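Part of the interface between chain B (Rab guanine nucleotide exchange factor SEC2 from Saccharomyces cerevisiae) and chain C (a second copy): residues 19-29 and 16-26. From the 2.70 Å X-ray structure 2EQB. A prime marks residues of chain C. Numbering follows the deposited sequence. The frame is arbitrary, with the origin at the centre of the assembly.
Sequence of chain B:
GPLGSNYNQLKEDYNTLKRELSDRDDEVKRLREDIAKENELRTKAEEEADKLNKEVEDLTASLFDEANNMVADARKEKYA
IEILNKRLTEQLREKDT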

ATOM      1  N   ARG B  19      41.772  -0.358 -41.417  1.00 47.38           N
ATOM      2  CA  ARG B  19      40.893   0.701 -40.917  1.00 45.23           C
ATOM      3  C   ARG B  19      39.680   0.103 -40.217  1.00 46.03           C
ATOM      4  O   ARG B  19      39.453   0.367 -39.036  1.00 49.32           O
ATOM      5  CB  ARG B  19      40.476   1.629 -42.066  1.00 43.69           C
ATOM      6  CG  ARG B  19      41.519   2.723 -42.372  1.00 40.25           C
ATOM      7  CD  ARG B  19      41.209   3.497 -43.654  1.00 37.26           C
ATOM      8  NE  ARG B  19      41.871   2.930 -44.826  1.00 39.93           N
ATOM      9  CZ  ARG B  19      41.235   2.563 -45.936  1.00 41.21           C
ATOM     10  NH1 ARG B  19      39.914   2.706 -46.020  1.00 36.25           N
ATOM     11  NH2 ARG B  19      41.922   2.049 -46.956  1.00 45.80           N
ATOM     12  N   GLU B  20      38.915  -0.709 -40.943  1.00 46.11           N
ATOM     13  CA  GLU B  20      37.737  -1.375 -40.385  1.00 45.77           C
ATOM     14  C   GLU B  20      37.988  -1.910 -38.971  1.00 46.55           C
ATOM     15  O   GLU B  20      37.087  -1.931 -38.129  1.00 47.12           O
ATOM     16  CB  GLU B  20      37.327  -2.524 -41.299  1.00 45.99           C
ATOM     17  CG  GLU B  20      36.604  -2.068 -42.557  1.00 59.04           C
ATOM     18  CD  GLU B  20      35.144  -1.721 -42.298  1.00 66.36           C
ATOM     19  OE1 GLU B  20      34.856  -1.058 -41.273  1.00 72.01           O
ATOM     20  OE2 GLU B  20      34.284  -2.102 -43.122  1.00 71.40           O
ATOM     21  N   LEU B  21      39.217  -2.340 -38.715  1.00 45.28           N
ATOM     22  CA  LEU B  21      39.569  -2.859 -37.402  1.00 42.60           C
ATOM     23  C   LEU B  21      39.594  -1.717 -36.412  1.00 43.02           C
ATOM     24  O   LEU B  21      38.914  -1.755 -35.386  1.00 49.87           O
ATOM     25  CB  LEU B  21      40.951  -3.510 -37.416  1.00 44.29           C
ATOM     26  CG  LEU B  21      41.250  -4.212 -36.094  1.00 49.39           C
ATOM     27  CD1 LEU B  21      40.487  -5.535 -36.080  1.00 50.42           C
ATOM     28  CD2 LEU B  21      42.735  -4.447 -35.926  1.00 42.83           C
ATOM     29  N   SER B  22      40.394  -0.698 -36.717  1.00 41.58           N
ATOM     30  CA  SER B  22      40.502   0.457 -35.833  1.00 40.64           C
ATOM     31  C   SER B  22      39.104   1.019 -35.565  1.00 40.36           C
ATOM     32  O   SER B  22      38.873   1.680 -34.552  1.00 41.56           O
ATOM     33  CB  SER B  22      41.425   1.513 -36.445  1.00 39.69           C
ATOM     34  OG  SER B  22      42.759   1.034 -36.536  1.00 42.60           O
ATOM     35  N   ASP B  23      38.174   0.743 -36.475  1.00 38.41           N
ATOM     36  CA  ASP B  23      36.790   1.163 -36.295  1.00 37.74           C
ATOM     37  C   ASP B  23      36.174   0.251 -35.221  1.00 35.76           C
ATOM     38  O   ASP B  23      35.824   0.697 -34.128  1.00 37.24           O
ATOM     39  CB  ASP B  23      35.995   0.999 -37.599  1.00 43.27           C
ATOM     40  CG  ASP B  23      36.086   2.209 -38.496  1.00 47.95           C
ATOM     41  OD1 ASP B  23      36.850   3.142 -38.152  1.00 45.24           O
ATOM     42  OD2 ASP B  23      35.386   2.218 -39.539  1.00 47.99           O
ATOM     43  N   ARG B  24      36.060  -1.036 -35.534  1.00 32.20           N
ATOM     44  CA  ARG B  24      35.471  -2.002 -34.607  1.00 30.63           C
ATOM     45  C   ARG B  24      36.070  -1.900 -33.227  1.00 34.86           C
ATOM     46  O   ARG B  24      35.344  -1.915 -32.236  1.00 41.98           O
ATOM     47  CB  ARG B  24      35.669  -3.424 -35.105  1.00 25.50           C
ATOM     48  CG  ARG B  24      34.561  -4.339 -34.693  1.00 33.75           C
ATOM     49  CD  ARG B  24      33.294  -3.936 -35.409  1.00 30.62           C
ATOM     50  NE  ARG B  24      33.485  -3.966 -36.852  1.00 30.99           N
ATOM     51  CZ  ARG B  24      33.767  -2.893 -37.573  1.00 37.52           C
ATOM     52  NH1 ARG B  24      33.885  -1.720 -36.967  1.00 37.67           N
ATOM     53  NH2 ARG B  24      33.922  -2.995 -38.888  1.00 38.61           N
ATOM     54  N   ASP B  25      37.396  -1.796 -33.166  1.00 34.42           N
ATOM     55  CA  ASP B  25      38.073  -1.698 -31.886  1.00 32.73           C
ATOM     56  C   ASP B  25      37.629  -0.469 -31.093  1.00 36.34           C
ATOM     57  O   ASP B  25      37.525  -0.529 -29.868  1.00 40.48           O
ATOM     58  CB  ASP B  25      39.592  -1.664 -32.062  1.00 35.34           C
ATOM     59  CG  ASP B  25      40.326  -1.423 -30.739  1.00 34.10           C
ATOM     60  OD1 ASP B  25      40.584  -0.248 -30.393  1.00 36.54           O
ATOM     61  OD2 ASP B  25      40.619  -2.406 -30.030  1.00 32.90           O
ATOM     62  N   ASP B  26      37.386   0.654 -31.762  1.00 40.82           N
ATOM     63  CA  ASP B  26      36.946   1.837 -31.023  1.00 45.64           C
ATOM     64  C   ASP B  26      35.502   1.623 -30.593  1.00 46.40           C
ATOM     65  O   ASP B  26      35.142   1.862 -29.439  1.00 49.69           O
ATOM     66  CB  ASP B  26      37.042   3.102 -31.874  1.00 47.87           C
ATOM     67  CG  ASP B  26      36.778   4.353 -31.068  1.00 54.55           C
ATOM     68  OD1 ASP B  26      37.381   4.478 -29.980  1.00 59.61           O
ATOM     69  OD2 ASP B  26      35.972   5.203 -31.509  1.00 59.17           O
ATOM     70  N   GLU B  27      34.679   1.171 -31.535  1.00 42.60           N
ATOM     71  CA  GLU B  27      33.278   0.890 -31.267  1.00 41.85           C
ATOM     72  C   GLU B  27      33.170   0.038 -30.011  1.00 44.22           C
ATOM     73  O   GLU B  27      32.296   0.238 -29.173  1.00 49.83           O
ATOM     74  CB  GLU B  27      32.657   0.146 -32.444  1.00 38.59           C
ATOM     75  CG  GLU B  27      31.307  -0.454 -32.142  1.00 43.23           C
ATOM     76  CD  GLU B  27      30.608  -0.929 -33.391  1.00 52.94           C
ATOM     77  OE1 GLU B  27      31.241  -1.657 -34.186  1.00 58.01           O
ATOM     78  OE2 GLU B  27      29.427  -0.571 -33.580  1.00 56.72           O
ATOM     79  N   VAL B  28      34.060  -0.929 -29.887  1.00 42.32           N
ATOM     80  CA  VAL B  28      34.052  -1.779 -28.714  1.00 39.63           C
ATOM     81  C   VAL B  28      34.414  -0.994 -27.455  1.00 40.21           C
ATOM     82  O   VAL B  28      33.699  -1.051 -26.460  1.00 46.82           O
ATOM     83  CB  VAL B  28      35.020  -2.952 -28.897  1.00 40.34           C
ATOM     84  CG1 VAL B  28      35.549  -3.439 -27.538  1.00 35.74           C
ATOM     85  CG2 VAL B  28      34.303  -4.066 -29.653  1.00 36.00           C
ATOM     86  N   LYS B  29      35.515  -0.259 -27.489  1.00 40.06           N
ATOM     87  CA  LYS B  29      35.908   0.502 -26.318  1.00 45.83           C
ATOM     88  C   LYS B  29      34.779   1.441 -25.924  1.00 47.28           C
ATOM     89  O   LYS B  29      34.681   1.843 -24.762  1.00 49.60           O
ATOM     90  CB  LYS B  29      37.209   1.286 -26.573  1.00 47.51           C
ATOM     91  CG  LYS B  29      38.448   0.391 -26.757  1.00 51.44           C
ATOM     92  CD  LYS B  29      39.733   1.199 -26.916  1.00 56.09           C
ATOM     93  CE  LYS B  29      40.923   0.325 -27.322  1.00 58.55           C
ATOM     94  NZ  LYS B  29      41.336  -0.683 -26.303  1.00 67.12           N
TER
ATOM     95  N   THR C  16      46.150 -12.397 -40.018  1.00 34.80           N
ATOM     96  CA  THR C  16      46.223 -12.157 -38.580  1.00 31.50           C
ATOM     97  C   THR C  16      45.190 -11.092 -38.107  1.00 32.42           C
ATOM     98  O   THR C  16      44.471 -11.296 -37.124  1.00 39.05           O
ATOM     99  CB  THR C  16      47.661 -11.737 -38.205  1.00 32.45           C
ATOM    100  OG1 THR C  16      48.498 -12.896 -38.263  1.00 41.06           O
ATOM    101  CG2 THR C  16      47.730 -11.111 -36.813  1.00 20.83           C
ATOM    102  N   LEU C  17      45.110  -9.964 -38.803  1.00 35.19           N
ATOM    103  CA  LEU C  17      44.145  -8.952 -38.404  1.00 35.27           C
ATOM    104  C   LEU C  17      42.749  -9.300 -38.922  1.00 39.27           C
ATOM    105  O   LEU C  17      41.761  -8.824 -38.396  1.00 43.28           O
ATOM    106  CB  LEU C  17      44.549  -7.577 -38.928  1.00 31.80           C
ATOM    107  CG  LEU C  17      45.974  -7.056 -38.725  1.00 34.61           C
ATOM    108  CD1 LEU C  17      45.919  -5.655 -39.221  1.00 29.46           C
ATOM    109  CD2 LEU C  17      46.477  -7.056 -37.281  1.00 29.53           C
ATOM    110  N   LYS C  18      42.658 -10.116 -39.961  1.00 43.51           N
ATOM    111  CA  LYS C  18      41.344 -10.482 -40.457  1.00 48.89           C
ATOM    112  C   LYS C  18      40.637 -11.143 -39.278  1.00 52.92           C
ATOM    113  O   LYS C  18      39.406 -11.101 -39.164  1.00 53.30           O
ATOM    114  CB  LYS C  18      41.461 -11.462 -41.628  1.00 52.41           C
ATOM    115  CG  LYS C  18      40.131 -11.991 -42.158  1.00 54.53           C
ATOM    116  CD  LYS C  18      39.185 -10.873 -42.589  1.00 60.83           C
ATOM    117  CE  LYS C  18      38.032 -10.700 -41.604  1.00 70.00           C
ATOM    118  NZ  LYS C  18      37.257 -11.958 -41.373  1.00 74.11           N
ATOM    119  N   ARG C  19      41.426 -11.733 -38.381  1.00 54.45           N
ATOM    120  CA  ARG C  19      40.853 -12.393 -37.211  1.00 58.19           C
ATOM    121  C   ARG C  19      40.536 -11.371 -36.125  1.00 56.79           C
ATOM    122  O   ARG C  19      39.383 -11.238 -35.712  1.00 59.61           O
ATOM    123  CB  ARG C  19      41.802 -13.463 -36.653  1.00 64.39           C
ATOM    124  CG  ARG C  19      41.162 -14.344 -35.568  1.00 74.16           C
ATOM    125  CD  ARG C  19      42.044 -15.529 -35.183  1.00 81.09           C
ATOM    126  NE  ARG C  19      42.547 -16.211 -36.373  1.00 85.25           N
ATOM    127  CZ  ARG C  19      43.795 -16.121 -36.825  1.00 84.59           C
ATOM    128  NH1 ARG C  19      44.695 -15.383 -36.183  1.00 81.99           N
ATOM    129  NH2 ARG C  19      44.139 -16.744 -37.945  1.00 83.57           N
ATOM    130  N   GLU C  20      41.558 -10.655 -35.665  1.00 52.32           N
ATOM    131  CA  GLU C  20      41.370  -9.635 -34.640  1.00 48.61           C
ATOM    132  C   GLU C  20      40.096  -8.824 -34.868  1.00 47.71           C
ATOM    133  O   GLU C  20      39.523  -8.274 -33.925  1.00 49.54           O
ATOM    134  CB  GLU C  20      42.583  -8.714 -34.602  1.00 47.12           C
ATOM    135  CG  GLU C  20      43.698  -9.262 -33.753  1.00 54.26           C
ATOM    136  CD  GLU C  20      43.407  -9.086 -32.284  1.00 62.05           C
ATOM    137  OE1 GLU C  20      42.351  -9.573 -31.834  1.00 71.25           O
ATOM    138  OE2 GLU C  20      44.225  -8.456 -31.580  1.00 62.67           O
ATOM    139  N   LEU C  21      39.659  -8.747 -36.122  1.00 46.26           N
ATOM    140  CA  LEU C  21      38.434  -8.032 -36.452  1.00 46.97           C
ATOM    141  C   LEU C  21      37.265  -8.947 -36.141  1.00 48.45           C
ATOM    142  O   LEU C  21      36.346  -8.567 -35.423  1.00 50.77           O
ATOM    143  CB  LEU C  21      38.376  -7.658 -37.932  1.00 44.64           C
ATOM    144  CG  LEU C  21      37.122  -6.838 -38.251  1.00 43.35           C
ATOM    145  CD1 LEU C  21      37.406  -5.388 -37.908  1.00 47.59           C
ATOM    146  CD2 LEU C  21      36.732  -6.961 -39.720  1.00 42.46           C
ATOM    147  N   SER C  22      37.305 -10.161 -36.686  1.00 52.35           N
ATOM    148  CA  SER C  22      36.237 -11.127 -36.458  1.00 54.76           C
ATOM    149  C   SER C  22      35.986 -11.293 -34.971  1.00 53.47           C
ATOM    150  O   SER C  22      34.892 -11.657 -34.551  1.00 54.53           O
ATOM    151  CB  SER C  22      36.587 -12.489 -37.057  1.00 58.82           C
ATOM    152  OG  SER C  22      35.516 -13.399 -36.861  1.00 64.04           O
ATOM    153  N   ASP C  23      37.007 -11.014 -34.174  1.00 51.77           N
ATOM    154  CA  ASP C  23      36.876 -11.140 -32.737  1.00 52.11           C
ATOM    155  C   ASP C  23      36.366  -9.847 -32.125  1.00 52.07           C
ATOM    156  O   ASP C  23      35.779  -9.846 -31.042  1.00 55.30           O
ATOM    157  CB  ASP C  23      38.215 -11.555 -32.142  1.00 54.73           C
ATOM    158  CG  ASP C  23      38.626 -12.960 -32.578  1.00 62.18           C
ATOM    159  OD1 ASP C  23      37.872 -13.581 -33.362  1.00 65.36           O
ATOM    160  OD2 ASP C  23      39.692 -13.446 -32.141  1.00 66.44           O
ATOM    161  N   ARG C  24      36.587  -8.752 -32.837  1.00 51.55           N
ATOM    162  CA  ARG C  24      36.126  -7.443 -32.405  1.00 46.25           C
ATOM    163  C   ARG C  24      34.644  -7.425 -32.709  1.00 45.24           C
ATOM    164  O   ARG C  24      33.841  -6.913 -31.933  1.00 45.23           O
ATOM    165  CB  ARG C  24      36.855  -6.353 -33.197  1.00 43.27           C
ATOM    166  CG  ARG C  24      37.683  -5.423 -32.333  1.00 36.68           C
ATOM    167  CD  ARG C  24      38.124  -6.161 -31.099  1.00 43.08           C
ATOM    168  NE  ARG C  24      39.471  -6.683 -31.239  1.00 48.35           N
ATOM    169  CZ  ARG C  24      40.544  -5.909 -31.189  1.00 45.14           C
ATOM    170  NH1 ARG C  24      40.386  -4.605 -31.003  1.00 40.81           N
ATOM    171  NH2 ARG C  24      41.758  -6.431 -31.311  1.00 41.50           N
ATOM    172  N   ASP C  25      34.302  -8.008 -33.854  1.00 46.39           N
ATOM    173  CA  ASP C  25      32.926  -8.115 -34.317  1.00 51.35           C
ATOM    174  C   ASP C  25      32.116  -8.850 -33.264  1.00 54.49           C
ATOM    175  O   ASP C  25      30.987  -8.474 -32.931  1.00 57.16           O
ATOM    176  CB  ASP C  25      32.870  -8.902 -35.630  1.00 58.05           C
ATOM    177  CG  ASP C  25      33.247  -8.062 -36.827  1.00 65.59           C
ATOM    178  OD1 ASP C  25      33.762  -8.623 -37.821  1.00 69.38           O
ATOM    179  OD2 ASP C  25      33.013  -6.839 -36.772  1.00 67.46           O
ATOM    180  N   ASP C  26      32.712  -9.914 -32.749  1.00 56.54           N
ATOM    181  CA  ASP C  26      32.065 -10.713 -31.734  1.00 58.29           C
ATOM    182  C   ASP C  26      31.861  -9.896 -30.463  1.00 56.87           C
ATOM    183  O   ASP C  26      30.726  -9.682 -30.046  1.00 57.93           O
ATOM    184  CB  ASP C  26      32.893 -11.970 -31.458  1.00 62.34           C
ATOM    185  CG  ASP C  26      32.820 -12.979 -32.602  1.00 66.87           C
ATOM    186  OD1 ASP C  26      31.915 -12.842 -33.465  1.00 67.36           O
ATOM    187  OD2 ASP C  26      33.656 -13.914 -32.629  1.00 67.50           O
TER
HETATM  188  O   HOH W   1      33.599  -6.273 -39.386  1.00 75.71           O

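Two helical segments from two copies of SEC2 lie side by side here, running in the same general direction with an angle of 30° between them and an axis-to-axis approach of 9.0 Å. They pack in register: the CA atoms of Leu21 and Leu21′ are 5.4 Å apart, and those of Arg24 and Arg24′ are 5.9 Å apart. Equivalent residues therefore face each other, and the three- and four-residue spacing of Leu21, Arg24 and Val28 along chain B keeps the same side of the helix against its partner. The two stretches bury 460 Å² between them, both sides summed.

At the start of the chain B stretch, Arg19 lies out of reach of the partner and is exposed. Glu20 points its CA-to-CB bond toward chain C but touches it only lightly. Its backbone O lies 3.5 Å from Leu21′ CD1, while its carboxylate serves its own helix: Arg24 NH2 donates a hydrogen bond to Glu20 OE1 at 3.2 Å, part of a salt bridge across one helical turn.

Leu21 supplies the apolar centre. Its CA-to-CB bond points sideways, yet with chi1 in t and chi2 in p the end of the side chain comes nearer the partner, bringing Leu21 CD1 to 3.5 Å from Leu21′ CB. The same methyl lies 3.5 Å from the backbone C of Glu20′. A branched, flexible apolar side chain suits this place, since it can fold over the opposing backbone and cover carbon with carbon. Ser22 and Asp23 follow without contacting the other stretch, and a small or charged polar group is readily accommodated at such exposed positions.

Arg24 brings both hydrocarbon and charge to the contact. Its CB lies 3.8 Å from Leu21′ CD1 and its CG 3.4 Å from Arg24′ CB, so the aliphatic portion of the chain continues the packing begun by the leucines. Two arginines can meet in this way because their charged ends find acidic partners. Arg24 NE donates a hydrogen bond to Asp25′ OD2 at 2.9 Å, part of a salt bridge in which the carboxylate oxygen sits at the edge of the guanidinium, near its plane, while Leu21′ CD1 lies over one face. Water 1 donates to the same Asp25′ OD2 at 2.7 Å and accepts a weak hydrogen bond from Arg24 NH2 at 3.3 Å, adding a solvent link to the direct one.

Asp25 forms the reciprocal salt bridge, with its OD2 2.4 Å from Arg24′ NH1, a notably short separation. A short acidic side chain next to the arginine in sequence thus lets each helix offer both a positive and a negative group to the other. Arg24′ is also tied to its own helix, through a salt bridge between its NH2 and Glu20′ OE2 at 3.2 Å.

Asp26 points away and Glu27 makes no contact with the partner, but Val28 turns inward again. Its CG2 rests 3.7 Å from Arg24′ O, a compact apolar group against the partner's backbone.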